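Local coordinates for triacylglycerol lipase (PDB 5AH1), which hydrolyses ester bonds, probably those of triacylglycerols and also those of synthetic polyesters, and carries a bound zinc ion, at residues His219-Val224 with Pro324-Phe329; Tyr267-Asp272 with Asp286-Val291; Tyr328-Thr333 with Gly413-Met418. All coordinates share one frame; numbering follows the deposited sequence.

How the contacts relate
Contact 1 is opened first along the chain, at residues 219-224, and closes about a hundred residues later at 324-329. Contact 2 lies wholly within that span: it folds the loop 267-272 onto helix 284-292 and closes a short loop. Contact 3 begins at 328-333, where contact 1 ends, and closes at 413-418. Contacts 1 and 3 share Tyr328 and Phe329, and together they join strands 221-227, 327-331 and 415-417 as neighbours in the central parallel sheet. Their centres are about 12 Å apart. Contact 2 sits on the opposite side of the chain's centre, its centre about 34 Å from those of both sheet contacts.

Contact 1. Residues His219-Val224 with Pro324-Phe329; sequences HWIHSV and PDVYYF
Val224 and Tyr327 meet backbone to backbone, Val224 N donating to Tyr327 O at 2.8 Å. The ladder is parallel. Tyr327 N donates to His222 O at 3.1 Å, and Phe329 N to Val224 O at 2.9 Å. All three bonds are nearly straight.

On the N-terminal side of the ladder, water joins the two segments. One water donates a hydrogen bond to Asp325 OD1 and lies in the plane of the His219 ring, 2.9 Å from His219 ND1. Asp325 OD2 is 3.1 Å from His219 ND1, but the direction is wrong for a hydrogen bond, and the water links the two instead. A second water donates to Asp325 O and bonds His222 ND1.

Tyr327 CG is anti to the carbonyl carbon (chi1 -67°), which takes the ring alongside His222. Its edge points at one face of the imidazole, planes at 77°. On the other sheet face, Val224 CB lies 3.6 Å from Tyr328 CD2. Ser223 OG bonds His177, Tyr327 OH Ser451 O and Tyr328 OH Gln323 N.

The chemistry implies a buried strand pair joined by direct backbone N-H to O=C hydrogen bonds, with water bridging its entry.

Contact 2. Residues Tyr267-Asp272 with Asp286-Val291; sequences YDLKLD and DYIERV
Tyr287 reaches Leu269 because its CG is anti to the backbone N (chi1 162°), which sends the ring off helix 284-292 toward the loop 267-272. Leu269 has its CG anti to its own carbonyl carbon (chi1 -59°), and its side chain runs antiparallel to the tyrosine, alongside it.

The phenol oxygen is the polar centre of the contact. Leu269 N donates to Tyr287 OH at 2.9 Å, with an angle of 152° at hydrogen. The amide arrives at the edge of the ring, near its plane. A water in the ring plane lies 2.6 Å from Tyr287 OH and accepts from Leu271 N. One hydroxyl thus serves two backbone amides of the loop, one directly and one through water. The amide between them, Lys270 N, turns to Asp268 OD1 instead, at 2.8 Å. That bond makes an Asx turn and meets the carboxylate from above its plane. Lys270 NZ bonds Asp268 O and forms a salt bridge with Glu93, while Asp268 OD2 is paired with Arg161.

Carbon contacts flank this polar spot. Leu269 CD1 touches both Ile288 CD1 and Val291 CG1, each at 3.8 Å. Leu271 CD1 comes to the same Val291 CG1 at 3.8 Å. Tyr267 and Ile288 meet tip to tip, with Tyr267 OH 3.8 Å from Ile288 CG1. This hydroxyl is hydrogen-bonded to Leu262 O. Phe250 of helix 242-257 packs against Tyr267, Leu269 and Ile288.

The loop has no regular secondary structure here. Its successive amides are instead satisfied by a tyrosine hydroxyl, an aspartate and a water, and its leucines pack on Ile288 and Val291 of the helix. This is consistent with a loop shape held largely by side chains and one water.

Contact 3. Residues Tyr328-Thr333 with Gly413-Met418; sequences YFSWTT and GQWNAM
Met418 lies across Trp331 and can be followed outward. Its CB sits over one face of the indole, 3.4 Å from the centroid of the six-membered ring and almost on the ring normal. CG lies above the rim of the same ring, 3.7 Å from Trp331 CZ2. The chain then bends at chi2 (-61°) and chi3. SD reaches the edge of the Phe329 ring, 3.9 Å from Phe329 CD1, in a Met-aromatic contact. CE turns back to Trp331, 4.0 Å from its CZ2. The indole nitrogen is bonded to Tyr443 OH on helix 437-448, which also covers Phe329.

Asn416 shares this face of the sheet. Its backbone N and its side-chain ND2 both donate to Tyr328 O, from opposite faces of that carbonyl's plane. Asn416 ND2 is 2.9 Å from Tyr328 O, which lies in the plane of the Asn416 side-chain amide. ND2 also bonds Lys411 O.

On the other face, Tyr328 CB rests over the six-membered ring of Trp415. The two rings are oblique, with planes at 46°. Ser330 CB comes near Trp415 CE3, and Ser330 OG is bonded to Asp393 O. Trp415 NE1 goes to Asp401.

Further along, Ser330 N donates to Asn416 O, and Met418 N to Ser330 O at 2.9 Å. Past the ladder, a water accepts from Thr332 N and donates to Met418 O.

The strands run parallel with a 30° twist between their short axes. The pair belongs to the central parallel sheet of the alpha/beta-hydrolase fold, with helix 437-448 covering the face of Phe329 and Trp331.

Contact 1. Residues His219-Val224 with Pro324-Phe329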
loop_
_atom_site.group_PDB
_atom_site.type_symbol
_atom_site.label_atom_id
_atom_site.label_comp_id
_atom_site.label_asym_id
_atom_site.label_seq_id
_atom_site.Cartn_x
_atom_site.Cartn_y
_atom_site.Cartn_z
ATOM N N HIS A 219 11.283 -7.422 -17.481
ATOM C CA HIS A 219 10.941 -6.007 -17.629
ATOM C C HIS A 219 9.464 -5.891 -17.974
ATOM O O HIS A 219 9.073 -5.464 -19.052
ATOM C CB HIS A 219 11.875 -5.390 -18.666
ATOM C CG HIS A 219 13.309 -5.605 -18.309
ATOM N ND1 HIS A 219 13.900 -4.969 -17.240
ATOM C CD2 HIS A 219 14.232 -6.475 -18.786
ATOM C CE1 HIS A 219 15.147 -5.389 -17.115
ATOM N NE2 HIS A 219 15.373 -6.304 -18.039
ATOM N N TRP A 220 8.649 -6.290 -17.002
ATOM C CA TRP A 220 7.211 -6.449 -17.165
ATOM C C TRP A 220 6.425 -5.223 -16.715
ATOM O O TRP A 220 5.217 -5.169 -16.908
ATOM C CB TRP A 220 6.741 -7.602 -16.291
ATOM C CG TRP A 220 7.229 -8.960 -16.683
ATOM C CD1 TRP A 220 8.019 -9.297 -17.749
ATOM C CD2 TRP A 220 6.915 -10.185 -16.015
ATOM N NE1 TRP A 220 8.217 -10.659 -17.774
ATOM C CE2 TRP A 220 7.544 -11.224 -16.726
ATOM C CE3 TRP A 220 6.161 -10.502 -14.877
ATOM C CZ2 TRP A 220 7.436 -12.566 -16.343
ATOM C CZ3 TRP A 220 6.055 -11.820 -14.495
ATOM C CH2 TRP A 220 6.697 -12.840 -15.224
ATOM N N ILE A 221 7.108 -4.280 -16.063
ATOM C CA ILE A 221 6.461 -3.171 -15.375
ATOM C C ILE A 221 6.804 -1.860 -16.084
ATOM O O ILE A 221 7.967 -1.487 -16.171
ATOM C CB ILE A 221 6.918 -3.088 -13.910
ATOM C CG1 ILE A 221 6.803 -4.464 -13.220
ATOM C CG2 ILE A 221 6.124 -2.025 -13.220
ATOM C CD1 ILE A 221 5.430 -5.087 -13.257
ATOM N N HIS A 222 5.796 -1.188 -16.627
ATOM C CA HIS A 222 6.036 0.082 -17.299
ATOM C C HIS A 222 6.071 1.256 -16.327
ATOM O O HIS A 222 6.853 2.194 -16.504
ATOM C CB HIS A 222 4.982 0.328 -18.377
ATOM C CG HIS A 222 5.380 1.364 -19.368
ATOM N ND1 HIS A 222 6.622 1.383 -19.961
ATOM C CD2 HIS A 222 4.692 2.406 -19.891
ATOM C CE1 HIS A 222 6.682 2.392 -20.809
ATOM N NE2 HIS A 222 5.532 3.037 -20.770
ATOM N N SER A 223 5.207 1.223 -15.317
ATOM C CA SER A 223 5.184 2.254 -14.307
ATOM C C SER A 223 4.798 1.697 -12.959
ATOM O O SER A 223 4.094 0.698 -12.853
ATOM C CB SER A 223 4.215 3.374 -14.698
ATOM O OG SER A 223 2.865 2.968 -14.588
ATOM N N VAL A 224 5.275 2.403 -11.945
ATOM C CA VAL A 224 4.978 2.168 -10.540
ATOM C C VAL A 224 4.454 3.476 -9.963
ATOM O O VAL A 224 5.131 4.497 -10.022
ATOM C CB VAL A 224 6.262 1.750 -9.792
ATOM C CG1 VAL A 224 6.125 1.891 -8.270
ATOM C CG2 VAL A 224 6.635 0.341 -10.180
ATOM N N PRO A 324 15.853 1.720 -14.087
ATOM C CA PRO A 324 16.076 2.810 -15.055
ATOM C C PRO A 324 15.081 2.848 -16.208
ATOM O O PRO A 324 14.958 3.872 -16.872
ATOM C CB PRO A 324 17.494 2.533 -15.559
ATOM C CG PRO A 324 17.732 1.092 -15.287
ATOM C CD PRO A 324 17.017 0.816 -14.010
ATOM N N ASP A 325 14.387 1.738 -16.425
ATOM C CA ASP A 325 13.435 1.601 -17.524
ATOM C C ASP A 325 11.969 1.631 -17.079
ATOM O O ASP A 325 11.090 1.242 -17.838
ATOM C CB ASP A 325 13.743 0.314 -18.292
ATOM C CG ASP A 325 13.697 -0.951 -17.426
ATOM O OD1 ASP A 325 13.829 -0.909 -16.178
ATOM O OD2 ASP A 325 13.541 -2.033 -18.032
ATOM N N VAL A 326 11.715 2.105 -15.856
ATOM C CA VAL A 326 10.378 2.171 -15.297
ATOM C C VAL A 326 10.079 3.611 -14.877
ATOM O O VAL A 326 10.943 4.296 -14.306
ATOM C CB VAL A 326 10.286 1.218 -14.056
ATOM C CG1 VAL A 326 8.916 1.291 -13.388
ATOM C CG2 VAL A 326 10.623 -0.213 -14.447
ATOM N N TYR A 327 8.853 4.057 -15.136
ATOM C CA TYR A 327 8.396 5.353 -14.638
ATOM C C TYR A 327 7.886 5.209 -13.210
ATOM O O TYR A 327 7.118 4.305 -12.933
ATOM C CB TYR A 327 7.259 5.895 -15.520
ATOM C CG TYR A 327 7.652 6.254 -16.926
ATOM C CD1 TYR A 327 8.183 7.491 -17.217
ATOM C CD2 TYR A 327 7.464 5.353 -17.968
ATOM C CE1 TYR A 327 8.517 7.826 -18.524
ATOM C CE2 TYR A 327 7.809 5.663 -19.253
ATOM C CZ TYR A 327 8.336 6.893 -19.525
ATOM O OH TYR A 327 8.670 7.204 -20.822
ATOM N N TYR A 328 8.269 6.126 -12.334
ATOM C CA TYR A 328 7.805 6.114 -10.949
ATOM C C TYR A 328 7.070 7.410 -10.647
ATOM O O TYR A 328 7.552 8.502 -10.942
ATOM C CB TYR A 328 8.973 5.916 -9.958
ATOM C CG TYR A 328 9.611 4.552 -10.056
ATOM C CD1 TYR A 328 10.586 4.280 -10.990
ATOM C CD2 TYR A 328 9.268 3.540 -9.169
ATOM C CE1 TYR A 328 11.155 3.023 -11.103
ATOM C CE2 TYR A 328 9.833 2.294 -9.269
ATOM C CZ TYR A 328 10.800 2.040 -10.209
ATOM O OH TYR A 328 11.385 0.809 -10.361
ATOM N N PHE A 329 5.879 7.262 -10.083
ATOM C CA PHE A 329 5.050 8.381 -9.654
ATOM C C PHE A 329 4.724 8.219 -8.202
ATOM O O PHE A 329 4.379 7.134 -7.778
ATOM C CB PHE A 329 3.748 8.422 -10.470
ATOM C CG PHE A 329 3.985 8.598 -11.934
ATOM C CD1 PHE A 329 4.161 9.872 -12.479
ATOM C CD2 PHE A 329 4.082 7.497 -12.766
ATOM C CE1 PHE A 329 4.405 10.040 -13.821
ATOM C CE2 PHE A 329 4.336 7.659 -14.102
ATOM C CZ PHE A 329 4.507 8.925 -14.635
HETATM O O HOH W 1 12.565 -3.257 -15.314
HETATM O O HOH W 2 9.204 0.327 -19.631
#

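Contact 2. Residues Tyr267-Asp272 with Asp286-Val291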
loop_
_atom_site.group_PDB
_atom_site.type_symbol
_atom_site.label_atom_id
_atom_site.label_comp_id
_atom_site.label_asym_id
_atom_site.label_seq_id
_atom_site.Cartn_x
_atom_site.Cartn_y
_atom_site.Cartn_z
ATOM N N TYR A 267 -13.280 -12.103 6.200
ATOM C CA TYR A 267 -11.919 -11.740 5.812
ATOM C C TYR A 267 -10.924 -12.761 6.357
ATOM O O TYR A 267 -11.188 -13.443 7.334
ATOM C CB TYR A 267 -11.561 -10.314 6.264
ATOM C CG TYR A 267 -11.648 -10.087 7.744
ATOM C CD1 TYR A 267 -12.862 -9.777 8.347
ATOM C CD2 TYR A 267 -10.530 -10.206 8.548
ATOM C CE1 TYR A 267 -12.955 -9.576 9.705
ATOM C CE2 TYR A 267 -10.608 -10.005 9.900
ATOM C CZ TYR A 267 -11.820 -9.703 10.484
ATOM O OH TYR A 267 -11.861 -9.519 11.843
ATOM N N ASP A 268 -9.780 -12.848 5.692
ATOM C CA ASP A 268 -8.757 -13.862 5.940
ATOM C C ASP A 268 -7.440 -13.100 6.043
ATOM O O ASP A 268 -7.136 -12.269 5.188
ATOM C CB ASP A 268 -8.784 -14.831 4.744
ATOM C CG ASP A 268 -7.717 -15.930 4.783
ATOM O OD1 ASP A 268 -6.824 -15.950 5.659
ATOM O OD2 ASP A 268 -7.793 -16.807 3.883
ATOM N N LEU A 269 -6.685 -13.328 7.109
ATOM C CA LEU A 269 -5.403 -12.633 7.308
ATOM C C LEU A 269 -4.255 -13.257 6.518
ATOM O O LEU A 269 -3.178 -12.673 6.430
ATOM C CB LEU A 269 -5.035 -12.560 8.783
ATOM C CG LEU A 269 -6.060 -11.839 9.652
ATOM C CD1 LEU A 269 -5.703 -11.989 11.121
ATOM C CD2 LEU A 269 -6.181 -10.370 9.268
ATOM N N LYS A 270 -4.488 -14.426 5.927
ATOM C CA LYS A 270 -3.575 -15.012 4.941
ATOM C C LYS A 270 -2.166 -15.250 5.484
ATOM O O LYS A 270 -1.183 -15.125 4.756
ATOM C CB LYS A 270 -3.544 -14.153 3.666
ATOM C CG LYS A 270 -4.940 -13.762 3.189
ATOM C CD LYS A 270 -4.980 -13.068 1.817
ATOM C CE LYS A 270 -6.408 -12.728 1.430
ATOM N NZ LYS A 270 -7.026 -11.709 2.296
ATOM N N LEU A 271 -2.083 -15.684 6.741
ATOM C CA LEU A 271 -0.805 -15.989 7.384
ATOM C C LEU A 271 -0.481 -17.490 7.313
ATOM O O LEU A 271 0.150 -18.035 8.213
ATOM C CB LEU A 271 -0.819 -15.467 8.831
ATOM C CG LEU A 271 -0.807 -13.931 8.900
ATOM C CD1 LEU A 271 -1.206 -13.457 10.279
ATOM C CD2 LEU A 271 0.540 -13.347 8.498
ATOM N N ASP A 272 -0.895 -18.122 6.224
ATOM C CA ASP A 272 -0.661 -19.539 5.970
ATOM C C ASP A 272 0.803 -19.931 6.177
ATOM O O ASP A 272 1.098 -21.002 6.712
ATOM C CB ASP A 272 -1.038 -19.909 4.529
ATOM C CG ASP A 272 -2.467 -19.565 4.161
ATOM O OD1 ASP A 272 -2.984 -18.511 4.579
ATOM O OD2 ASP A 272 -3.062 -20.362 3.409
ATOM N N ASP A 286 -12.114 -16.315 17.734
ATOM C CA ASP A 286 -11.020 -17.064 18.335
ATOM C C ASP A 286 -9.768 -16.999 17.458
ATOM O O ASP A 286 -8.645 -16.896 17.960
ATOM C CB ASP A 286 -11.447 -18.504 18.607
ATOM C CG ASP A 286 -12.337 -18.631 19.837
ATOM O OD1 ASP A 286 -12.465 -17.652 20.608
ATOM O OD2 ASP A 286 -12.888 -19.726 20.058
ATOM N N TYR A 287 -9.974 -16.996 16.148
ATOM C CA TYR A 287 -8.881 -16.899 15.179
ATOM C C TYR A 287 -8.175 -15.554 15.299
ATOM O O TYR A 287 -6.948 -15.502 15.364
ATOM C CB TYR A 287 -9.486 -17.113 13.794
ATOM C CG TYR A 287 -8.696 -16.662 12.582
ATOM C CD1 TYR A 287 -7.430 -17.163 12.294
ATOM C CD2 TYR A 287 -9.256 -15.778 11.673
ATOM C CE1 TYR A 287 -6.729 -16.752 11.147
ATOM C CE2 TYR A 287 -8.576 -15.373 10.529
ATOM C CZ TYR A 287 -7.313 -15.857 10.263
ATOM O OH TYR A 287 -6.649 -15.452 9.119
ATOM N N ILE A 288 -8.949 -14.476 15.373
ATOM C CA ILE A 288 -8.367 -13.145 15.535
ATOM C C ILE A 288 -7.587 -13.010 16.847
ATOM O O ILE A 288 -6.476 -12.469 16.869
ATOM C CB ILE A 288 -9.459 -12.042 15.426
ATOM C CG1 ILE A 288 -10.063 -12.006 14.012
ATOM C CG2 ILE A 288 -8.896 -10.677 15.810
ATOM C CD1 ILE A 288 -9.088 -11.961 12.864
ATOM N N GLU A 289 -8.158 -13.501 17.940
ATOM C CA GLU A 289 -7.474 -13.430 19.224
ATOM C C GLU A 289 -6.162 -14.214 19.172
ATOM O O GLU A 289 -5.134 -13.776 19.702
ATOM C CB GLU A 289 -8.387 -13.964 20.331
ATOM C CG GLU A 289 -7.833 -13.787 21.733
ATOM C CD GLU A 289 -8.904 -13.905 22.800
ATOM O OE1 GLU A 289 -9.997 -14.438 22.504
ATOM O OE2 GLU A 289 -8.649 -13.456 23.942
ATOM N N ARG A 290 -6.200 -15.381 18.541
ATOM C CA ARG A 290 -5.019 -16.220 18.439
ATOM C C ARG A 290 -3.921 -15.539 17.614
ATOM O O ARG A 290 -2.752 -15.541 18.011
ATOM C CB ARG A 290 -5.400 -17.586 17.868
ATOM C CG ARG A 290 -4.294 -18.607 17.919
ATOM C CD ARG A 290 -4.829 -20.001 17.641
ATOM N NE ARG A 290 -5.566 -20.092 16.388
ATOM C CZ ARG A 290 -5.011 -20.300 15.192
ATOM N NH1 ARG A 290 -3.694 -20.434 15.056
ATOM N NH2 ARG A 290 -5.785 -20.377 14.116
ATOM N N VAL A 291 -4.293 -14.922 16.496
ATOM C CA VAL A 291 -3.327 -14.184 15.696
ATOM C C VAL A 291 -2.773 -12.979 16.471
ATOM O O VAL A 291 -1.564 -12.748 16.480
ATOM C CB VAL A 291 -3.935 -13.755 14.350
ATOM C CG1 VAL A 291 -3.001 -12.835 13.598
ATOM C CG2 VAL A 291 -4.240 -14.987 13.507
HETATM O O HOH W 3 -4.394 -16.614 8.447
#

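Contact 3. Residues Tyr328-Thr333 with Gly413-Met418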
loop_
_atom_site.group_PDB
_atom_site.type_symbol
_atom_site.label_atom_id
_atom_site.label_comp_id
_atom_site.label_asym_id
_atom_site.label_seq_id
_atom_site.Cartn_x
_atom_site.Cartn_y
_atom_site.Cartn_z
ATOM N N TYR A 328 8.269 6.126 -12.334
ATOM C CA TYR A 328 7.805 6.114 -10.949
ATOM C C TYR A 328 7.070 7.410 -10.647
ATOM O O TYR A 328 7.552 8.502 -10.942
ATOM C CB TYR A 328 8.973 5.916 -9.958
ATOM C CG TYR A 328 9.611 4.552 -10.056
ATOM C CD1 TYR A 328 10.586 4.280 -10.990
ATOM C CD2 TYR A 328 9.268 3.540 -9.169
ATOM C CE1 TYR A 328 11.155 3.023 -11.103
ATOM C CE2 TYR A 328 9.833 2.294 -9.269
ATOM C CZ TYR A 328 10.800 2.040 -10.209
ATOM O OH TYR A 328 11.385 0.809 -10.361
ATOM N N PHE A 329 5.879 7.262 -10.083
ATOM C CA PHE A 329 5.050 8.381 -9.654
ATOM C C PHE A 329 4.724 8.219 -8.202
ATOM O O PHE A 329 4.379 7.134 -7.778
ATOM C CB PHE A 329 3.748 8.422 -10.470
ATOM C CG PHE A 329 3.985 8.598 -11.934
ATOM C CD1 PHE A 329 4.161 9.872 -12.479
ATOM C CD2 PHE A 329 4.082 7.497 -12.766
ATOM C CE1 PHE A 329 4.405 10.040 -13.821
ATOM C CE2 PHE A 329 4.336 7.659 -14.102
ATOM C CZ PHE A 329 4.507 8.925 -14.635
ATOM N N SER A 330 4.745 9.316 -7.471
ATOM C CA SER A 330 4.321 9.301 -6.074
ATOM C C SER A 330 3.289 10.378 -5.805
ATOM O O SER A 330 3.413 11.521 -6.272
ATOM C CB SER A 330 5.507 9.504 -5.143
ATOM O OG SER A 330 6.159 10.711 -5.479
ATOM N N TRP A 331 2.269 9.986 -5.048
ATOM C CA TRP A 331 1.188 10.846 -4.600
ATOM C C TRP A 331 1.165 10.874 -3.079
ATOM O O TRP A 331 1.212 9.821 -2.426
ATOM C CB TRP A 331 -0.136 10.319 -5.137
ATOM C CG TRP A 331 -0.198 10.329 -6.627
ATOM C CD1 TRP A 331 0.185 9.335 -7.470
ATOM C CD2 TRP A 331 -0.644 11.413 -7.453
ATOM N NE1 TRP A 331 -0.004 9.729 -8.774
ATOM C CE2 TRP A 331 -0.520 10.998 -8.793
ATOM C CE3 TRP A 331 -1.137 12.696 -7.184
ATOM C CZ2 TRP A 331 -0.882 11.816 -9.867
ATOM C CZ3 TRP A 331 -1.488 13.503 -8.237
ATOM C CH2 TRP A 331 -1.372 13.061 -9.569
ATOM N N THR A 332 1.110 12.093 -2.542
ATOM C CA THR A 332 1.139 12.374 -1.112
ATOM C C THR A 332 -0.225 12.913 -0.681
ATOM O O THR A 332 -0.744 13.855 -1.299
ATOM C CB THR A 332 2.218 13.441 -0.795
ATOM O OG1 THR A 332 3.513 12.932 -1.151
ATOM C CG2 THR A 332 2.201 13.816 0.685
ATOM N N THR A 333 -0.801 12.291 0.343
ATOM C CA THR A 333 -2.014 12.779 0.981
ATOM C C THR A 333 -1.661 13.480 2.282
ATOM O O THR A 333 -0.727 13.070 2.984
ATOM C CB THR A 333 -3.008 11.620 1.239
ATOM O OG1 THR A 333 -2.292 10.422 1.585
ATOM C CG2 THR A 333 -3.837 11.336 0.002
ATOM N N GLY A 413 12.802 6.303 -14.816
ATOM C CA GLY A 413 13.898 5.874 -13.962
ATOM C C GLY A 413 14.079 6.641 -12.669
ATOM O O GLY A 413 15.077 6.459 -11.976
ATOM N N GLN A 414 13.110 7.482 -12.324
ATOM C CA GLN A 414 13.182 8.280 -11.116
ATOM C C GLN A 414 11.760 8.618 -10.670
ATOM O O GLN A 414 10.799 8.365 -11.399
ATOM C CB GLN A 414 14.017 9.533 -11.361
ATOM C CG GLN A 414 13.475 10.479 -12.404
ATOM C CD GLN A 414 14.440 11.617 -12.605
ATOM O OE1 GLN A 414 15.582 11.411 -12.995
ATOM N NE2 GLN A 414 14.011 12.815 -12.285
ATOM N N TRP A 415 11.629 9.192 -9.486
ATOM C CA TRP A 415 10.330 9.547 -8.924
ATOM C C TRP A 415 9.847 10.909 -9.406
ATOM O O TRP A 415 10.516 11.919 -9.215
ATOM C CB TRP A 415 10.409 9.539 -7.391
ATOM C CG TRP A 415 10.644 8.167 -6.882
ATOM C CD1 TRP A 415 11.846 7.551 -6.698
ATOM C CD2 TRP A 415 9.642 7.197 -6.597
ATOM N NE1 TRP A 415 11.659 6.254 -6.296
ATOM C CE2 TRP A 415 10.310 6.017 -6.199
ATOM C CE3 TRP A 415 8.246 7.222 -6.577
ATOM C CZ2 TRP A 415 9.617 4.865 -5.850
ATOM C CZ3 TRP A 415 7.558 6.087 -6.235
ATOM C CH2 TRP A 415 8.240 4.920 -5.857
ATOM N N ASN A 416 8.659 10.897 -9.987
ATOM C CA ASN A 416 7.934 12.089 -10.409
ATOM C C ASN A 416 6.956 12.324 -9.255
ATOM O O ASN A 416 5.926 11.653 -9.150
ATOM C CB ASN A 416 7.194 11.856 -11.723
ATOM C CG ASN A 416 8.127 11.572 -12.881
ATOM O OD1 ASN A 416 8.407 12.457 -13.689
ATOM N ND2 ASN A 416 8.573 10.341 -13.010
ATOM N N ALA A 417 7.324 13.236 -8.355
ATOM C CA ALA A 417 6.536 13.527 -7.159
ATOM C C ALA A 417 5.416 14.498 -7.530
ATOM O O ALA A 417 5.657 15.659 -7.857
ATOM C CB ALA A 417 7.423 14.077 -6.040
ATOM N N MET A 418 4.189 13.986 -7.520
ATOM C CA MET A 418 3.061 14.690 -8.116
ATOM C C MET A 418 2.447 15.693 -7.127
ATOM O O MET A 418 2.747 15.666 -5.931
ATOM C CB MET A 418 2.042 13.659 -8.635
ATOM C CG MET A 418 2.665 12.663 -9.605
ATOM S SD MET A 418 3.346 13.443 -11.097
ATOM C CE MET A 418 1.851 13.950 -11.945
HETATM O O HOH W 4 0.932 14.093 -4.531
#